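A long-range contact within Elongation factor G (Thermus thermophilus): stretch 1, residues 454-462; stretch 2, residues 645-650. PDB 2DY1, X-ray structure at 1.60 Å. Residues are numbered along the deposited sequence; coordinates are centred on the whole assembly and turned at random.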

# COMPACT_ATOMS: atom_id res chain seq x y z
N VAL A 454 -22.77 -5.46 9.46
CA VAL A 454 -22.09 -6.55 10.13
C VAL A 454 -22.70 -7.88 9.71
O VAL A 454 -23.92 -8.02 9.65
CB VAL A 454 -22.20 -6.42 11.66
CG1 VAL A 454 -21.62 -7.65 12.35
CG2 VAL A 454 -21.45 -5.18 12.12
N PRO A 455 -21.86 -8.86 9.38
CA PRO A 455 -22.38 -10.17 8.97
C PRO A 455 -22.78 -11.04 10.16
O PRO A 455 -22.07 -11.99 10.53
CB PRO A 455 -21.22 -10.75 8.16
CG PRO A 455 -20.03 -10.21 8.88
CD PRO A 455 -20.41 -8.77 9.13
N TYR A 456 -23.90 -10.70 10.78
CA TYR A 456 -24.41 -11.47 11.91
C TYR A 456 -24.78 -12.86 11.42
O TYR A 456 -25.01 -13.08 10.24
CB TYR A 456 -25.66 -10.80 12.50
CG TYR A 456 -25.38 -9.50 13.20
CD1 TYR A 456 -24.73 -9.47 14.43
CD2 TYR A 456 -25.74 -8.29 12.61
CE1 TYR A 456 -24.44 -8.25 15.06
CE2 TYR A 456 -25.45 -7.07 13.23
CZ TYR A 456 -24.80 -7.06 14.44
OH TYR A 456 -24.50 -5.85 15.04
N ARG A 457 -24.83 -13.81 12.35
CA ARG A 457 -25.20 -15.16 11.99
C ARG A 457 -26.09 -15.69 13.09
O ARG A 457 -26.42 -14.97 14.03
CB ARG A 457 -23.96 -16.02 11.80
CG ARG A 457 -23.18 -15.56 10.57
CD ARG A 457 -22.17 -16.56 10.09
NE ARG A 457 -21.47 -16.02 8.93
CZ ARG A 457 -20.28 -16.45 8.54
NH1 ARG A 457 -19.68 -17.41 9.23
NH2 ARG A 457 -19.66 -15.87 7.52
N GLU A 458 -26.49 -16.95 12.96
CA GLU A 458 -27.36 -17.55 13.96
C GLU A 458 -26.93 -18.98 14.23
O GLU A 458 -26.19 -19.56 13.44
CB GLU A 458 -28.81 -17.58 13.45
CG GLU A 458 -29.41 -16.21 13.21
CD GLU A 458 -30.80 -16.28 12.61
OE1 GLU A 458 -31.51 -17.28 12.87
OE2 GLU A 458 -31.20 -15.33 11.90
N THR A 459 -27.38 -19.53 15.35
CA THR A 459 -27.08 -20.91 15.68
C THR A 459 -28.17 -21.41 16.62
O THR A 459 -29.14 -20.69 16.90
CB THR A 459 -25.68 -21.08 16.32
OG1 THR A 459 -25.34 -22.48 16.32
CG2 THR A 459 -25.65 -20.55 17.75
N ILE A 460 -28.03 -22.64 17.11
CA ILE A 460 -29.03 -23.21 18.00
C ILE A 460 -28.44 -23.63 19.34
O ILE A 460 -27.26 -23.97 19.44
CB ILE A 460 -29.71 -24.44 17.35
CG1 ILE A 460 -28.66 -25.42 16.84
CG2 ILE A 460 -30.60 -23.99 16.21
CD1 ILE A 460 -29.26 -26.74 16.30
N LYS A 461 -29.28 -23.62 20.38
CA LYS A 461 -28.82 -23.98 21.72
C LYS A 461 -29.32 -25.33 22.25
O LYS A 461 -28.77 -25.85 23.23
CB LYS A 461 -29.21 -22.87 22.71
CG LYS A 461 -28.33 -21.63 22.64
CD LYS A 461 -28.66 -20.68 23.79
CE LYS A 461 -27.64 -19.55 23.91
NZ LYS A 461 -27.95 -18.64 25.05
N LYS A 462 -30.33 -25.90 21.60
CA LYS A 462 -30.83 -27.19 22.04
C LYS A 462 -31.20 -28.10 20.88
O LYS A 462 -31.44 -27.66 19.76
CB LYS A 462 -32.04 -27.02 22.98
CG LYS A 462 -33.31 -26.51 22.32
CD LYS A 462 -34.44 -26.41 23.36
CE LYS A 462 -35.73 -25.92 22.74
NZ LYS A 462 -36.86 -25.89 23.71
N HIS A 645 -13.62 -15.06 16.03
CA HIS A 645 -14.67 -16.07 16.08
C HIS A 645 -16.01 -15.39 16.23
O HIS A 645 -16.07 -14.18 16.41
CB HIS A 645 -14.44 -16.97 17.31
CG HIS A 645 -14.58 -16.23 18.61
ND1 HIS A 645 -13.61 -15.37 19.08
CD2 HIS A 645 -15.60 -16.17 19.49
CE1 HIS A 645 -14.03 -14.81 20.20
NE2 HIS A 645 -15.24 -15.27 20.47
N TYR A 646 -17.08 -16.18 16.16
CA TYR A 646 -18.42 -15.65 16.36
C TYR A 646 -18.81 -15.92 17.81
O TYR A 646 -18.41 -16.93 18.38
CB TYR A 646 -19.44 -16.33 15.43
CG TYR A 646 -19.60 -15.63 14.10
CD1 TYR A 646 -18.70 -15.85 13.06
CD2 TYR A 646 -20.63 -14.71 13.90
CE1 TYR A 646 -18.81 -15.16 11.85
CE2 TYR A 646 -20.76 -14.02 12.70
CZ TYR A 646 -19.84 -14.24 11.68
OH TYR A 646 -19.96 -13.54 10.51
N ALA A 647 -19.57 -15.02 18.40
CA ALA A 647 -20.00 -15.21 19.78
C ALA A 647 -21.43 -14.73 19.88
O ALA A 647 -21.88 -13.92 19.07
CB ALA A 647 -19.11 -14.41 20.73
N GLU A 648 -22.16 -15.25 20.86
CA GLU A 648 -23.54 -14.86 21.05
C GLU A 648 -23.61 -13.38 21.40
O GLU A 648 -22.82 -12.87 22.21
CB GLU A 648 -24.17 -15.71 22.16
CG GLU A 648 -23.94 -17.21 21.98
CD GLU A 648 -24.54 -18.06 23.10
OE1 GLU A 648 -25.12 -17.50 24.05
OE2 GLU A 648 -24.43 -19.30 23.01
N VAL A 649 -24.57 -12.69 20.79
CA VAL A 649 -24.78 -11.27 21.03
C VAL A 649 -25.49 -11.08 22.36
O VAL A 649 -26.49 -11.75 22.63
CB VAL A 649 -25.65 -10.66 19.91
CG1 VAL A 649 -25.97 -9.20 20.22
CG2 VAL A 649 -24.94 -10.78 18.57
N PRO A 650 -24.98 -10.18 23.22
CA PRO A 650 -25.65 -9.97 24.51
C PRO A 650 -27.16 -9.82 24.31
O PRO A 650 -27.61 -9.14 23.39
CB PRO A 650 -24.98 -8.70 25.02
CG PRO A 650 -23.56 -8.91 24.57
CD PRO A 650 -23.74 -9.39 23.13

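What anchors the two stretches to each other? Chiefly Tyr-646, which has more of its surface covered by the partner stretch than any other residue here. Its CA-to-CB bond points toward stretch 1, and chi1 of -90°, on the edge of the m well, with chi2 of 82° carries the ring across a gap of 8.1 Å between the CA atoms of Tyr-646 and Arg-457. At the far end, Tyr-646 OH donates a short hydrogen bond of 2.6 Å to Pro-455 O, which lies near the plane of the ring. Tyrosine suits this place because its ring spans the distance and its hydroxyl supplies the donor.

How does Arg-457 fit against that ring? With chi1 m and chi2 and chi3 both t, its chain runs extended over one face of Tyr-646. Arg-457 CD sits 4.0 Å from the centroid of the Tyr-646 ring, 27° off the ring normal, in a CH-pi contact that uses the aliphatic part of the side chain. Although Arg-457 NE approaches Tyr-646 OH to 3.3 Å, the angle is too poor for a hydrogen bond; NE and NH2 are satisfied elsewhere in the structure.

What do the apolar groups contribute? Tyr-456 CD1 meets Val-649 CG2 at 4.3 Å, a loose contact. Val-649, with chi1 t, points its CA-to-CB bond toward stretch 1, whereas that of Tyr-456 points away; chi1 m nevertheless leaves the tyrosine ring within reach of the buried valine.

How is the exposed end of the contact held? Lys-461 stretches out, chi1 m followed by three t angles, to bring Lys-461 NZ within 3.2 Å of Glu-648 OE1, forming a salt bridge with a weak hydrogen bond. Glu-648 starts sideways, but chi1 m and chi2 t bring its carboxylate nearer. Long, charged side chains suit this exposed site, where both ends can meet while their backbones stay apart.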